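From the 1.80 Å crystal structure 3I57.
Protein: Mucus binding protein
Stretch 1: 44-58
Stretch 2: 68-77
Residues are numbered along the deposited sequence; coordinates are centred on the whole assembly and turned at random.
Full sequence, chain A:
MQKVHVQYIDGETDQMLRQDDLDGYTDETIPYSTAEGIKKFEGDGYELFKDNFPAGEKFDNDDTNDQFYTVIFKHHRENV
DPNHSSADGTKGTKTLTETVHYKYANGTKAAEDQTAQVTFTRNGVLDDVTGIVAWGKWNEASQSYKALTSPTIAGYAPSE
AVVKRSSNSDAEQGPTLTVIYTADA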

# COMPACT_ATOMS: atom_id res chain seq x y z
N ASP A 44 -10.68 13.38 8.16
CA ASP A 44 -10.12 12.09 8.55
C ASP A 44 -9.87 11.22 7.31
O ASP A 44 -9.69 10.03 7.44
CB ASP A 44 -11.04 11.34 9.51
CG ASP A 44 -11.23 12.07 10.86
OD1 ASP A 44 -10.39 12.91 11.18
OD2 ASP A 44 -12.19 11.77 11.58
N GLY A 45 -9.88 11.81 6.13
CA GLY A 45 -9.55 11.03 4.93
C GLY A 45 -10.69 10.62 4.05
O GLY A 45 -10.48 10.11 2.94
N TYR A 46 -11.91 10.79 4.54
CA TYR A 46 -13.08 10.38 3.76
C TYR A 46 -13.36 11.33 2.62
O TYR A 46 -12.87 12.45 2.59
CB TYR A 46 -14.32 10.27 4.67
CG TYR A 46 -14.23 9.09 5.59
CD1 TYR A 46 -14.60 7.83 5.13
CD2 TYR A 46 -13.74 9.21 6.89
CE1 TYR A 46 -14.52 6.72 5.93
CE2 TYR A 46 -13.66 8.08 7.72
CZ TYR A 46 -14.08 6.85 7.22
OH TYR A 46 -14.02 5.73 7.99
N GLU A 47 -14.19 10.86 1.69
CA GLU A 47 -14.68 11.68 0.60
C GLU A 47 -16.17 11.45 0.56
O GLU A 47 -16.60 10.30 0.54
CB GLU A 47 -14.07 11.17 -0.71
CG GLU A 47 -14.36 12.01 -1.89
CD GLU A 47 -13.31 11.80 -2.95
OE1 GLU A 47 -13.12 12.74 -3.75
OE2 GLU A 47 -12.66 10.71 -2.95
N LEU A 48 -16.95 12.52 0.54
CA LEU A 48 -18.40 12.39 0.43
C LEU A 48 -18.80 11.63 -0.83
O LEU A 48 -18.37 11.97 -1.95
CB LEU A 48 -19.07 13.76 0.46
CG LEU A 48 -20.61 13.76 0.36
CD1 LEU A 48 -21.29 13.09 1.56
CD2 LEU A 48 -21.13 15.17 0.17
N PHE A 49 -19.64 10.60 -0.66
CA PHE A 49 -20.21 9.86 -1.78
C PHE A 49 -21.67 10.26 -2.03
O PHE A 49 -22.07 10.61 -3.15
CB PHE A 49 -20.09 8.35 -1.50
CG PHE A 49 -20.74 7.48 -2.54
CD1 PHE A 49 -20.20 7.38 -3.81
CD2 PHE A 49 -21.89 6.75 -2.24
CE1 PHE A 49 -20.80 6.56 -4.77
CE2 PHE A 49 -22.49 5.93 -3.20
CZ PHE A 49 -21.92 5.84 -4.48
N LYS A 50 -22.46 10.23 -0.97
CA LYS A 50 -23.86 10.54 -1.07
C LYS A 50 -24.42 11.13 0.23
O LYS A 50 -24.43 10.46 1.27
CB LYS A 50 -24.65 9.30 -1.45
CG LYS A 50 -26.14 9.57 -1.50
CD LYS A 50 -26.75 8.96 -2.73
CE LYS A 50 -25.93 9.39 -3.92
NZ LYS A 50 -26.81 9.80 -5.01
N ASP A 51 -24.89 12.37 0.16
CA ASP A 51 -25.57 13.00 1.30
C ASP A 51 -27.08 12.88 1.06
O ASP A 51 -27.63 13.53 0.17
CB ASP A 51 -25.14 14.46 1.39
CG ASP A 51 -25.86 15.25 2.49
OD1 ASP A 51 -26.80 14.75 3.15
OD2 ASP A 51 -25.45 16.43 2.67
N ASN A 52 -27.73 12.05 1.87
CA ASN A 52 -29.16 11.75 1.73
C ASN A 52 -30.04 12.62 2.62
O ASN A 52 -31.25 12.42 2.67
CB ASN A 52 -29.42 10.28 2.06
CG ASN A 52 -28.84 9.35 1.03
OD1 ASN A 52 -28.15 8.37 1.36
ND2 ASN A 52 -29.08 9.66 -0.24
N PHE A 53 -29.46 13.60 3.30
CA PHE A 53 -30.25 14.54 4.09
C PHE A 53 -30.78 15.64 3.17
O PHE A 53 -30.01 16.40 2.62
CB PHE A 53 -29.39 15.20 5.18
CG PHE A 53 -30.19 16.07 6.13
CD1 PHE A 53 -31.06 15.50 7.05
CD2 PHE A 53 -30.06 17.46 6.12
CE1 PHE A 53 -31.79 16.31 7.92
CE2 PHE A 53 -30.80 18.27 6.98
CZ PHE A 53 -31.66 17.71 7.87
N PRO A 54 -32.11 15.71 2.99
CA PRO A 54 -32.62 16.62 1.99
C PRO A 54 -32.59 18.08 2.45
O PRO A 54 -32.96 18.37 3.57
CB PRO A 54 -34.08 16.17 1.81
CG PRO A 54 -34.16 14.84 2.41
CD PRO A 54 -33.17 14.85 3.53
N ALA A 55 -32.20 18.98 1.55
CA ALA A 55 -32.24 20.42 1.81
C ALA A 55 -33.61 20.84 2.31
O ALA A 55 -34.62 20.54 1.67
CB ALA A 55 -31.89 21.20 0.52
N GLY A 56 -33.67 21.53 3.44
CA GLY A 56 -34.93 22.11 3.89
C GLY A 56 -36.00 21.13 4.32
O GLY A 56 -37.18 21.49 4.44
N GLU A 57 -35.59 19.88 4.56
CA GLU A 57 -36.45 18.83 5.13
C GLU A 57 -37.12 19.32 6.43
O GLU A 57 -36.46 19.97 7.24
CB GLU A 57 -35.59 17.59 5.43
CG GLU A 57 -36.36 16.32 5.78
CD GLU A 57 -36.88 15.61 4.54
OE1 GLU A 57 -36.95 16.27 3.49
OE2 GLU A 57 -37.20 14.41 4.63
N LYS A 58 -38.42 19.00 6.59
CA LYS A 58 -39.18 19.24 7.83
C LYS A 58 -39.36 17.98 8.69
O LYS A 58 -39.39 16.86 8.17
CB LYS A 58 -40.60 19.74 7.51
CG LYS A 58 -40.65 21.03 6.74
CD LYS A 58 -42.10 21.40 6.30
CE LYS A 58 -42.95 20.19 5.93
NZ LYS A 58 -44.23 20.57 5.22
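Stretch 2, residues 68-77: FYTVIFKHHR

Residues 46-51 and 68-75 form neighbouring antiparallel strands, their axes crossing at 139° and approaching to 4.3 Å. Tyr46 lies beside His75 (CA to CA 4.6 Å), Asp51 beside Val71 (CA to CA 4.4 Å), and the pairing runs on past the strand end of stretch 1 to Asn52 and Thr70. Glu47 and Lys74 exchange two backbone hydrogen bonds, Glu47 N to Lys74 O at 2.9 Å and Lys74 N to Glu47 O at 2.8 Å; just beyond, His76 N donates to Gly45 O (2.9 Å). Between Leu48 and Lys50 the register slips by one residue in a beta bulge, where Phe49 has phi/psi of -103/-51°. As a result Ile72 O accepts from two successive amides, Phe49 N at 2.8 Å and Lys50 N at 3.0 Å, while Ile72 N returns a bond to Lys50 O (2.7 Å). Asn52 N to Thr70 O, 2.8 Å, ends the ladder. Stretch 1 then turns away through a type II turn, Pro54 to Glu57, closed by Glu57 N to Pro54 O at 3.2 Å.

At the bulge the Phe49 side chain points toward stretch 2: Lys74 CE lies over one face of its ring, 3.3 Å from Phe49 CD1, and Lys74 NZ makes a cation-pi contact 4.5 Å from the ring centroid. Leu48 starts away from stretch 2, yet its CD1 comes back to 3.7 Å from Val71 CG1. Tyr46 packs its CD1 3.6 Å from Phe73 CB. His76 ND1 donates to Glu47 OE2 at 3.2 Å, and a water links that same oxygen to Arg77 N. At the other end, Tyr69 receives the edge of Phe53 on its ring face (Phe53 CD1 to Tyr69 CD2 3.6 Å), touches Pro54, and is anchored by a very short hydrogen bond from Tyr69 OH to Glu57 OE2, 2.5 Å.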

# COMPACT_ATOMS: atom_id res chain seq x y z
N PHE A 68 -34.84 8.89 9.36
CA PHE A 68 -33.41 8.59 9.27
C PHE A 68 -32.83 9.10 7.97
O PHE A 68 -33.44 8.90 6.90
CB PHE A 68 -33.19 7.06 9.35
CG PHE A 68 -33.66 6.46 10.66
CD1 PHE A 68 -32.75 6.16 11.66
CD2 PHE A 68 -35.00 6.19 10.90
CE1 PHE A 68 -33.17 5.58 12.89
CE2 PHE A 68 -35.44 5.63 12.12
CZ PHE A 68 -34.54 5.33 13.11
N TYR A 69 -31.65 9.72 8.02
CA TYR A 69 -30.98 10.13 6.79
C TYR A 69 -29.52 9.78 6.89
O TYR A 69 -28.87 10.12 7.89
CB TYR A 69 -31.09 11.65 6.62
CG TYR A 69 -32.51 12.09 6.63
CD1 TYR A 69 -33.32 11.93 5.51
CD2 TYR A 69 -33.08 12.62 7.79
CE1 TYR A 69 -34.64 12.31 5.53
CE2 TYR A 69 -34.40 13.02 7.81
CZ TYR A 69 -35.17 12.86 6.68
OH TYR A 69 -36.49 13.26 6.70
N THR A 70 -29.00 9.13 5.86
CA THR A 70 -27.57 8.75 5.84
C THR A 70 -26.69 9.75 5.07
O THR A 70 -27.14 10.44 4.13
CB THR A 70 -27.38 7.33 5.26
OG1 THR A 70 -27.93 7.27 3.95
CG2 THR A 70 -28.08 6.27 6.14
N VAL A 71 -25.44 9.88 5.53
CA VAL A 71 -24.45 10.65 4.81
C VAL A 71 -23.33 9.65 4.58
O VAL A 71 -22.70 9.16 5.52
CB VAL A 71 -23.90 11.86 5.64
CG1 VAL A 71 -22.86 12.62 4.83
CG2 VAL A 71 -25.03 12.83 5.99
N ILE A 72 -23.10 9.31 3.32
CA ILE A 72 -22.29 8.14 3.03
C ILE A 72 -20.98 8.63 2.44
O ILE A 72 -20.97 9.48 1.55
CB ILE A 72 -23.00 7.17 2.04
CG1 ILE A 72 -24.28 6.59 2.66
CG2 ILE A 72 -22.08 5.98 1.67
CD1 ILE A 72 -25.19 5.84 1.67
N PHE A 73 -19.87 8.07 2.93
CA PHE A 73 -18.56 8.42 2.42
C PHE A 73 -17.84 7.23 1.81
O PHE A 73 -18.10 6.08 2.16
CB PHE A 73 -17.67 8.90 3.57
CG PHE A 73 -18.21 10.09 4.29
CD1 PHE A 73 -17.78 11.36 3.95
CD2 PHE A 73 -19.14 9.94 5.29
CE1 PHE A 73 -18.28 12.48 4.63
CE2 PHE A 73 -19.66 11.07 5.97
CZ PHE A 73 -19.22 12.32 5.62
N LYS A 74 -16.89 7.52 0.92
CA LYS A 74 -15.90 6.52 0.53
C LYS A 74 -14.54 6.96 1.07
O LYS A 74 -14.43 8.02 1.71
CB LYS A 74 -15.87 6.35 -1.00
CG LYS A 74 -17.17 5.87 -1.58
CD LYS A 74 -17.05 5.79 -3.13
CE LYS A 74 -18.10 4.86 -3.73
NZ LYS A 74 -18.11 3.56 -3.00
N HIS A 75 -13.51 6.17 0.82
CA HIS A 75 -12.17 6.58 1.30
C HIS A 75 -11.49 7.40 0.20
O HIS A 75 -11.44 6.95 -0.95
CB HIS A 75 -11.31 5.34 1.56
CG HIS A 75 -11.80 4.47 2.67
ND1 HIS A 75 -11.01 3.50 3.26
CD2 HIS A 75 -12.99 4.44 3.32
CE1 HIS A 75 -11.71 2.90 4.21
NE2 HIS A 75 -12.91 3.44 4.26
N HIS A 76 -11.02 8.59 0.53
CA HIS A 76 -10.24 9.37 -0.43
C HIS A 76 -8.90 8.67 -0.72
O HIS A 76 -8.23 8.17 0.20
CB HIS A 76 -10.01 10.81 0.06
CG HIS A 76 -9.29 11.63 -0.95
ND1 HIS A 76 -9.87 12.01 -2.14
CD2 HIS A 76 -7.99 12.01 -1.03
CE1 HIS A 76 -8.98 12.66 -2.88
NE2 HIS A 76 -7.83 12.68 -2.22
N ARG A 77 -8.52 8.62 -1.99
CA ARG A 77 -7.26 8.00 -2.40
C ARG A 77 -6.40 8.96 -3.20
O ARG A 77 -6.91 9.86 -3.87
CB ARG A 77 -7.53 6.73 -3.20
CG ARG A 77 -8.11 5.61 -2.31
CD ARG A 77 -8.48 4.33 -3.07
NE ARG A 77 -8.84 3.30 -2.10
CZ ARG A 77 -10.06 3.19 -1.57
NH1 ARG A 77 -11.02 4.03 -1.94
NH2 ARG A 77 -10.31 2.24 -0.68
O HOH W 1 -10.54 9.31 -4.16